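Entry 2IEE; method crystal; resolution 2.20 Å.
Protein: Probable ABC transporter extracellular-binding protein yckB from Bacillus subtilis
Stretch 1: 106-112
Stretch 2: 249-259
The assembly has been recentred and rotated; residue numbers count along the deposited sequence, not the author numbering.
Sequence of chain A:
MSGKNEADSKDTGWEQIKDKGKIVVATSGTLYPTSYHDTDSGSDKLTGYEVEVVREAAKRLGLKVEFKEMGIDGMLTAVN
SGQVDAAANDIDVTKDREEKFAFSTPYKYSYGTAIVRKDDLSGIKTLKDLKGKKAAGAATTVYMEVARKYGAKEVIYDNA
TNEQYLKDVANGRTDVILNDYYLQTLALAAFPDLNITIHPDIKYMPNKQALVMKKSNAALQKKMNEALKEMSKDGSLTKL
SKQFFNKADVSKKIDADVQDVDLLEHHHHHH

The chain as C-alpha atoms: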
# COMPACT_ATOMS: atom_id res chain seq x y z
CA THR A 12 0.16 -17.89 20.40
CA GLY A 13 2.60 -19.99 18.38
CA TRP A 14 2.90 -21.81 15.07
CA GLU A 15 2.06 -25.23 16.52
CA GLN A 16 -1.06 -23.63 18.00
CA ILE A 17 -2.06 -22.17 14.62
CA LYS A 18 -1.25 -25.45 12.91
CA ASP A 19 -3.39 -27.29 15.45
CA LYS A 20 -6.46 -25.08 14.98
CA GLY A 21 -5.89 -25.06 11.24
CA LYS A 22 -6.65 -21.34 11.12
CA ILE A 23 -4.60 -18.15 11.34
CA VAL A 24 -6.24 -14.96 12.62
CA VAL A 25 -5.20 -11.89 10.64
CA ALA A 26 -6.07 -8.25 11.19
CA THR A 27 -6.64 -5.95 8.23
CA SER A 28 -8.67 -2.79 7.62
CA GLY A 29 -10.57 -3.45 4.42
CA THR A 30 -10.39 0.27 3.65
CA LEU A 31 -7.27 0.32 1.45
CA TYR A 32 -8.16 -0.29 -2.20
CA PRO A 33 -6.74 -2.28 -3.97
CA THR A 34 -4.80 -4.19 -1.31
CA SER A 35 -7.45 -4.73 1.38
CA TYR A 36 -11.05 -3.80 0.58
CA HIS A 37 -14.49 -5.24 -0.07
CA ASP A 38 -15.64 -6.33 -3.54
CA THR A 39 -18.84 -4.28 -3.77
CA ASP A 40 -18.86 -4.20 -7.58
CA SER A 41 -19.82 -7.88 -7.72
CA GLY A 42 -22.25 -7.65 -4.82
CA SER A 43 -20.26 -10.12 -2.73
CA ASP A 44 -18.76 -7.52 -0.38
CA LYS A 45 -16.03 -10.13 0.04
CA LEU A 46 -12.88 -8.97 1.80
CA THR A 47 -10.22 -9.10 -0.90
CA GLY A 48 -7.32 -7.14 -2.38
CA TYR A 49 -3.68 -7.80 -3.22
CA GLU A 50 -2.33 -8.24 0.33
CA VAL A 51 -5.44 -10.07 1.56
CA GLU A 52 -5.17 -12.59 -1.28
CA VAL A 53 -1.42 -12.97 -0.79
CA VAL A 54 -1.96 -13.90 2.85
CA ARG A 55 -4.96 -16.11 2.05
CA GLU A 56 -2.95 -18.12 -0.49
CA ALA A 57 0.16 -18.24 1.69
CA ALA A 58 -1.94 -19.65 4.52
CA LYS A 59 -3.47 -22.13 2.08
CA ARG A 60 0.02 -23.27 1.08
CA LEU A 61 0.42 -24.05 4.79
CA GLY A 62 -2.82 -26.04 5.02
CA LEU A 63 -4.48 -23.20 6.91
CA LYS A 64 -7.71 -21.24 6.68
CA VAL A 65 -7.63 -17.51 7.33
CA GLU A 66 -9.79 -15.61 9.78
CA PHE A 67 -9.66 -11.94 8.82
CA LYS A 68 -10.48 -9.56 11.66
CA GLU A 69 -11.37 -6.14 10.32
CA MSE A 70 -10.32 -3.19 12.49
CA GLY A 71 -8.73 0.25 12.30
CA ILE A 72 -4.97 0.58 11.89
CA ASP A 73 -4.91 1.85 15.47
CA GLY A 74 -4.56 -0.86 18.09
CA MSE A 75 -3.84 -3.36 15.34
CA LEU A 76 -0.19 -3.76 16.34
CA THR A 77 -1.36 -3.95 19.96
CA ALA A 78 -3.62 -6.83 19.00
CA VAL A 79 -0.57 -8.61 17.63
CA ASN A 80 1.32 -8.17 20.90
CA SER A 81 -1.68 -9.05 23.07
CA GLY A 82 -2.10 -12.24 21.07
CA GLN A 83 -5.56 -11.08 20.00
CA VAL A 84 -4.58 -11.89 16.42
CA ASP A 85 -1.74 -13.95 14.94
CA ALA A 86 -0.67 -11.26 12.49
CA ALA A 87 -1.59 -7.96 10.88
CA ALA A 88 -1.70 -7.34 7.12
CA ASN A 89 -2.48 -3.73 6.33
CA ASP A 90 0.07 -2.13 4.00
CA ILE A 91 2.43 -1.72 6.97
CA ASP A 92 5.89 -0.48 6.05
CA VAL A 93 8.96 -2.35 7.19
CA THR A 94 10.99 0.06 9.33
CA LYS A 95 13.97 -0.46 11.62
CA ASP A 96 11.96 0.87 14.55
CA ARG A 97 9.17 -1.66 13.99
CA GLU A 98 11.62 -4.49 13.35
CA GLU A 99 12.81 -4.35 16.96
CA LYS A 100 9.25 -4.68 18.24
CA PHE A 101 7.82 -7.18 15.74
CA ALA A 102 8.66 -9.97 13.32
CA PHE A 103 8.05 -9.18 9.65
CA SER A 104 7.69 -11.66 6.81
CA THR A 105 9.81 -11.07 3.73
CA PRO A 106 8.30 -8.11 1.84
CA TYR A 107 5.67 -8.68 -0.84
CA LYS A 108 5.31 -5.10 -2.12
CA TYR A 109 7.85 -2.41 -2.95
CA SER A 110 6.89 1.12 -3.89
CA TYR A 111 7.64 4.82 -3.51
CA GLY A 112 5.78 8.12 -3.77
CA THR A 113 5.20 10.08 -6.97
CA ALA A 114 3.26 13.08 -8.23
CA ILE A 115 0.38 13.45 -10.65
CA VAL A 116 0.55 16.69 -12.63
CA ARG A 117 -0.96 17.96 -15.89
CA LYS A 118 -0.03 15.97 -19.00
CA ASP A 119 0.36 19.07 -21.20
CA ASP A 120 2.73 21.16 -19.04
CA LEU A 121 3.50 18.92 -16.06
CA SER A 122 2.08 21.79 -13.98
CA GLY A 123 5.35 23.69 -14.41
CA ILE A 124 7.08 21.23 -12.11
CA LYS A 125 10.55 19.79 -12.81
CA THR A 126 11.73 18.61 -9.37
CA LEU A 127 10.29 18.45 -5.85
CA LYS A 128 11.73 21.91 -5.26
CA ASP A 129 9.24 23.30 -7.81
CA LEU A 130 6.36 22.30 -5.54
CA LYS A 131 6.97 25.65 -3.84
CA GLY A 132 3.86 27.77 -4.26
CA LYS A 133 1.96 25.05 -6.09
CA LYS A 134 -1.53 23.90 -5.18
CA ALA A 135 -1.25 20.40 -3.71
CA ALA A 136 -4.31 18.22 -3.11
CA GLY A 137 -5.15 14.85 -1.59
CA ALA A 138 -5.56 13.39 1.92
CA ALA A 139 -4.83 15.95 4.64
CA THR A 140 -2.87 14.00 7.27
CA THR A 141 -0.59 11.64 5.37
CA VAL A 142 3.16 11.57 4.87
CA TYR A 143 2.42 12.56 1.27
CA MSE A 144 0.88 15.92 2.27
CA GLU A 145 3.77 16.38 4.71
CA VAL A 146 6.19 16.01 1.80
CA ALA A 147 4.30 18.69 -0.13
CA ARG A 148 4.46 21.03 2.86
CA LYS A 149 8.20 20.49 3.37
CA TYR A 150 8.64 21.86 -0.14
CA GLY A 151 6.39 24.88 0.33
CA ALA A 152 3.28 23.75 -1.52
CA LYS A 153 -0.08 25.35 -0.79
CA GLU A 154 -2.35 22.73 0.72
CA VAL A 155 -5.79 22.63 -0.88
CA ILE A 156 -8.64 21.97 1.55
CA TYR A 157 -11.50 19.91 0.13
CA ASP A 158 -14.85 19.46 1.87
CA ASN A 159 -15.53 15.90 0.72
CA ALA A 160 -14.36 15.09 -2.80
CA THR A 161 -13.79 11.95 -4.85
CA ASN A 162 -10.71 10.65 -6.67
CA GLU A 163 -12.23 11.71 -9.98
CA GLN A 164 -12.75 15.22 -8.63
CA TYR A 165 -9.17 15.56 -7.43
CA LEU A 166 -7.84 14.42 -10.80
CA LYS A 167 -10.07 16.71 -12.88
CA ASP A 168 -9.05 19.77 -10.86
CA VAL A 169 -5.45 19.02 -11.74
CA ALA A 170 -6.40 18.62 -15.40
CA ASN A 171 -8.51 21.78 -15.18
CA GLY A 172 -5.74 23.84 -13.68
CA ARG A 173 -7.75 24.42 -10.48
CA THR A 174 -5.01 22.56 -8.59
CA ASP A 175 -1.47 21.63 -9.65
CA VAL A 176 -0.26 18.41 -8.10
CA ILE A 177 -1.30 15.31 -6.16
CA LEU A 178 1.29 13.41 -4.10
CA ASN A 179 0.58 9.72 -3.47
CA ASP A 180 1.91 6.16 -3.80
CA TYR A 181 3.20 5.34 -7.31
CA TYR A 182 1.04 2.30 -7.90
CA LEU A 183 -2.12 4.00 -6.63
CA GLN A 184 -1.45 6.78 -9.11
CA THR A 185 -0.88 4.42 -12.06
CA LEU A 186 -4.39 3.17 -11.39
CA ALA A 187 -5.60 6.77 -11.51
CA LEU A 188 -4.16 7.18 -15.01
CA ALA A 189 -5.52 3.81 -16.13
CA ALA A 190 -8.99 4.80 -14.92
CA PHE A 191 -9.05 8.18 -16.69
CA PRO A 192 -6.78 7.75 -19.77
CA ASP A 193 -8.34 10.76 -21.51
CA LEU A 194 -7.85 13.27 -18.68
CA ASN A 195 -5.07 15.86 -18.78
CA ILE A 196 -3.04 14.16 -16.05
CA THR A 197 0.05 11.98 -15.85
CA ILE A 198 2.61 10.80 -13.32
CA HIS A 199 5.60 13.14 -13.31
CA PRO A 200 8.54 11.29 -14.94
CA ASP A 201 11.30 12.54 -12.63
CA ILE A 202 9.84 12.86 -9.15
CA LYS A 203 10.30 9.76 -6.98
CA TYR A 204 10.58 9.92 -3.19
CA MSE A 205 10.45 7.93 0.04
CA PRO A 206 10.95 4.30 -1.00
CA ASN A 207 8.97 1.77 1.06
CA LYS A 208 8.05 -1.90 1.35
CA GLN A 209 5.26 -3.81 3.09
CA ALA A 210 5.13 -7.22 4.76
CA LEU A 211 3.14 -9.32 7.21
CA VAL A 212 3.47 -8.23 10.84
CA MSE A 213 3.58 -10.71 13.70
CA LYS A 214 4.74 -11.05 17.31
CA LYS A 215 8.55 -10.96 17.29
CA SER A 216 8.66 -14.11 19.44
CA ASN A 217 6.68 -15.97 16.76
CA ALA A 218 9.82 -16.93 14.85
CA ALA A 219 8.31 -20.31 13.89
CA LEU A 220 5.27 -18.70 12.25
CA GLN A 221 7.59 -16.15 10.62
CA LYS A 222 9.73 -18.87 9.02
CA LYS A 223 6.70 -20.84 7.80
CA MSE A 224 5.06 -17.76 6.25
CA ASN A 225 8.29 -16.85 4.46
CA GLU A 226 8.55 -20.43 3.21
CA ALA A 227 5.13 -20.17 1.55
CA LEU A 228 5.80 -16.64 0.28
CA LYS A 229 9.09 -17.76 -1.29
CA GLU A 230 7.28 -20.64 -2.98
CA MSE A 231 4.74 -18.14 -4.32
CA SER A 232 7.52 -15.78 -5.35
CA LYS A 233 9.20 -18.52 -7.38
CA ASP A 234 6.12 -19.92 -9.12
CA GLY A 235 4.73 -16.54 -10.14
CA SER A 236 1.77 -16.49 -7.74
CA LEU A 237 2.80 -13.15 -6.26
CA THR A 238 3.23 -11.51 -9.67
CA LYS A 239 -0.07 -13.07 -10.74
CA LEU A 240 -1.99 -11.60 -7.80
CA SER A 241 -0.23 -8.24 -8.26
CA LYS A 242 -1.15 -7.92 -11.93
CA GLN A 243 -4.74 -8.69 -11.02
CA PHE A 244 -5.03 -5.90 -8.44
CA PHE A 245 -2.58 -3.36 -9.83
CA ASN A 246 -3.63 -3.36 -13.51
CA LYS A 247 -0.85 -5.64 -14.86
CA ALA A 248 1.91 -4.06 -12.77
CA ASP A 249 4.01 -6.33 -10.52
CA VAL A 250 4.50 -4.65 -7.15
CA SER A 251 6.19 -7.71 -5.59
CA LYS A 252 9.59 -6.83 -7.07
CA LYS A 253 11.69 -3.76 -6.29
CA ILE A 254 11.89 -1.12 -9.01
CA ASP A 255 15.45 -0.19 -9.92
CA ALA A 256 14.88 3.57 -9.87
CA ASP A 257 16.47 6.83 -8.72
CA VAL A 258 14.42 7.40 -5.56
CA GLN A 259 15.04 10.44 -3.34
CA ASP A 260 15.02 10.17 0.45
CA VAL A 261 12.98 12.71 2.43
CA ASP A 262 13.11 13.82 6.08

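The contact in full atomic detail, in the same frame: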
# COMPACT_ATOMS: atom_id res chain seq x y z
N PRO A 106 9.25 -9.04 2.46
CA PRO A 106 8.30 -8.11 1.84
C PRO A 106 7.62 -8.67 0.59
O PRO A 106 8.19 -9.49 -0.12
CB PRO A 106 9.18 -6.90 1.49
CG PRO A 106 10.42 -7.06 2.37
CD PRO A 106 10.63 -8.55 2.35
N TYR A 107 6.38 -8.24 0.34
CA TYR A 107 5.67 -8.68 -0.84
C TYR A 107 5.17 -7.50 -1.69
O TYR A 107 4.38 -7.68 -2.62
CB TYR A 107 4.52 -9.64 -0.50
CG TYR A 107 3.75 -9.37 0.77
CD1 TYR A 107 2.89 -8.28 0.88
CD2 TYR A 107 3.83 -10.25 1.85
CE1 TYR A 107 2.12 -8.08 2.02
CE2 TYR A 107 3.07 -10.05 3.00
CZ TYR A 107 2.22 -8.96 3.08
OH TYR A 107 1.44 -8.76 4.20
N LYS A 108 5.65 -6.31 -1.36
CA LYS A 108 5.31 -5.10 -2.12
C LYS A 108 6.37 -4.04 -1.89
O LYS A 108 6.76 -3.76 -0.76
CB LYS A 108 3.93 -4.54 -1.74
CG LYS A 108 3.56 -3.29 -2.54
CD LYS A 108 2.04 -3.06 -2.63
CE LYS A 108 1.46 -2.51 -1.33
NZ LYS A 108 1.94 -1.14 -1.03
N TYR A 109 6.85 -3.46 -2.99
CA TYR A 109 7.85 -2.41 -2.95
C TYR A 109 7.28 -1.24 -3.74
O TYR A 109 6.71 -1.43 -4.81
CB TYR A 109 9.16 -2.88 -3.59
CG TYR A 109 9.77 -4.09 -2.93
CD1 TYR A 109 9.22 -5.36 -3.10
CD2 TYR A 109 10.91 -3.98 -2.14
CE1 TYR A 109 9.79 -6.48 -2.51
CE2 TYR A 109 11.49 -5.10 -1.53
CZ TYR A 109 10.92 -6.34 -1.72
OH TYR A 109 11.48 -7.45 -1.13
N SER A 110 7.42 -0.03 -3.21
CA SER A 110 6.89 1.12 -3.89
C SER A 110 7.63 2.37 -3.44
O SER A 110 8.65 2.30 -2.75
CB SER A 110 5.39 1.25 -3.61
OG SER A 110 4.79 2.24 -4.42
N TYR A 111 7.10 3.52 -3.85
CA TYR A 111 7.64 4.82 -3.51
C TYR A 111 6.59 5.86 -3.92
O TYR A 111 5.66 5.55 -4.65
CB TYR A 111 8.97 5.06 -4.24
CG TYR A 111 8.93 4.81 -5.73
CD1 TYR A 111 8.35 5.73 -6.60
CD2 TYR A 111 9.46 3.64 -6.26
CE1 TYR A 111 8.31 5.49 -7.98
CE2 TYR A 111 9.42 3.39 -7.63
CZ TYR A 111 8.84 4.31 -8.48
OH TYR A 111 8.80 4.05 -9.83
N GLY A 112 6.74 7.09 -3.43
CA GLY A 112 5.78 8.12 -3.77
C GLY A 112 6.08 8.81 -5.09
O GLY A 112 7.22 8.83 -5.55
N ASP A 249 3.57 -5.32 -11.50
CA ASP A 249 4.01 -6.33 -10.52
C ASP A 249 4.72 -5.63 -9.36
O ASP A 249 5.93 -5.36 -9.42
CB ASP A 249 4.96 -7.33 -11.18
CG ASP A 249 5.46 -8.38 -10.20
OD1 ASP A 249 4.97 -8.41 -9.06
OD2 ASP A 249 6.34 -9.18 -10.58
N VAL A 250 3.96 -5.35 -8.31
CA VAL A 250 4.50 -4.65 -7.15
C VAL A 250 5.35 -5.51 -6.20
O VAL A 250 5.91 -4.98 -5.24
CB VAL A 250 3.36 -4.01 -6.33
CG1 VAL A 250 2.44 -3.23 -7.25
CG2 VAL A 250 2.59 -5.08 -5.57
N SER A 251 5.44 -6.81 -6.47
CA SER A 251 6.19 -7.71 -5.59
C SER A 251 7.70 -7.66 -5.78
O SER A 251 8.44 -8.27 -5.01
CB SER A 251 5.71 -9.15 -5.76
OG SER A 251 6.09 -9.69 -7.01
N LYS A 252 8.16 -6.95 -6.81
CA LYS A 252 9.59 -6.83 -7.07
C LYS A 252 10.02 -5.38 -7.02
O LYS A 252 9.31 -4.50 -7.51
CB LYS A 252 9.92 -7.43 -8.44
CG LYS A 252 9.67 -8.93 -8.50
CD LYS A 252 9.90 -9.49 -9.89
CE LYS A 252 9.56 -10.97 -9.93
NZ LYS A 252 9.74 -11.52 -11.30
N LYS A 253 11.18 -5.12 -6.42
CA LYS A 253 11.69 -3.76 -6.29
C LYS A 253 12.02 -3.12 -7.63
O LYS A 253 12.63 -3.75 -8.50
CB LYS A 253 12.94 -3.76 -5.41
CG LYS A 253 13.47 -2.37 -5.09
CD LYS A 253 14.87 -2.46 -4.48
CE LYS A 253 15.31 -1.15 -3.88
NZ LYS A 253 14.50 -0.82 -2.67
N ILE A 254 11.63 -1.87 -7.79
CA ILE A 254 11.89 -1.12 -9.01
C ILE A 254 13.25 -0.45 -8.94
O ILE A 254 13.51 0.36 -8.05
CB ILE A 254 10.82 -0.02 -9.23
CG1 ILE A 254 9.45 -0.67 -9.47
CG2 ILE A 254 11.22 0.86 -10.41
CD1 ILE A 254 8.32 0.34 -9.67
N ASP A 255 14.13 -0.79 -9.87
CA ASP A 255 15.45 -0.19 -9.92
C ASP A 255 15.27 1.24 -10.43
O ASP A 255 15.30 1.49 -11.63
CB ASP A 255 16.36 -0.99 -10.86
CG ASP A 255 17.75 -0.39 -10.98
OD1 ASP A 255 18.36 -0.07 -9.93
OD2 ASP A 255 18.23 -0.24 -12.12
N ALA A 256 15.09 2.17 -9.50
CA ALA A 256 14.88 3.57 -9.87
C ALA A 256 15.64 4.54 -8.97
O ALA A 256 16.08 4.19 -7.88
CB ALA A 256 13.39 3.89 -9.85
N ASP A 257 15.79 5.77 -9.45
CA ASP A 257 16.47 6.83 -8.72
C ASP A 257 15.48 7.47 -7.74
O ASP A 257 14.83 8.46 -8.07
CB ASP A 257 16.99 7.89 -9.70
CG ASP A 257 17.97 8.86 -9.06
OD1 ASP A 257 17.62 9.50 -8.05
OD2 ASP A 257 19.10 8.98 -9.59
N VAL A 258 15.36 6.89 -6.55
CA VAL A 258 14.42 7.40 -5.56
C VAL A 258 15.08 8.28 -4.50
O VAL A 258 16.06 7.88 -3.86
CB VAL A 258 13.66 6.26 -4.86
CG1 VAL A 258 12.54 6.82 -4.00
CG2 VAL A 258 13.10 5.30 -5.89
N GLN A 259 14.53 9.46 -4.30
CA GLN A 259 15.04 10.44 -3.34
C GLN A 259 14.52 10.24 -1.92
O GLN A 259 13.33 10.01 -1.71
CB GLN A 259 14.66 11.84 -3.83
CG GLN A 259 15.18 12.99 -3.00
CD GLN A 259 14.79 14.33 -3.58
OE1 GLN A 259 15.06 14.61 -4.75
NE2 GLN A 259 14.14 15.16 -2.78
O HOH W 1 7.58 -2.44 -7.21

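A strand meets an irregular segment at least 141 residues away in sequence, yet a single direct hydrogen bond joins them: Y109 N donates to V250 O at 2.9 Å, with an N-H...O angle of 158°. V250 O also receives a CA-H...O contact from K108 CA, 3.2 Å away, with 150° at the hydrogen. A second contact of this kind runs the other way, from S251 CA to Y107 O (3.5 Å, 141°).

V250 lies within a type I turn that runs from D249 to K252. D249 OD1 steadies it, accepting from S251 N (3.1 Å, 151°) and from S251 OG (2.7 Å); a short serine hydroxyl and an aspartate carboxylate can close this interaction within the turn, while D249 OD2 is bonded elsewhere in the structure. One water extends the pairing, donating to Y109 O and to K252 O, each 2.7 Å from its oxygen.

The remaining contact is largely apolar, within 506 Å² of buried surface summed over both sides. Y109 and Y111, two apart on the strand, both direct CA-to-CB toward the other segment and lose 102 and 94 Å². The Y109 ring (chi1 m) has K253 N over one face, and K253 CB lies 4.3 Å from the centroid of that ring, 28° off its normal, an off-centre CH-pi contact. Lysine suits this exposed position: the first carbons of its side chain lie against one part of the ring, while NZ lies well beyond it. Y111 (chi1 p) packs against two branched aliphatics, with Y111 CE2 3.8 Å from I254 CD1 and Y111 CB 4.0 Å from V258 CG1.

Buried V250 points toward the strand, and its CG2 lies 3.6 Å from K108 CD. K108 serves two environments: its methylenes pack here, whereas its end leads away and NZ is hydrogen-bonded elsewhere in the structure.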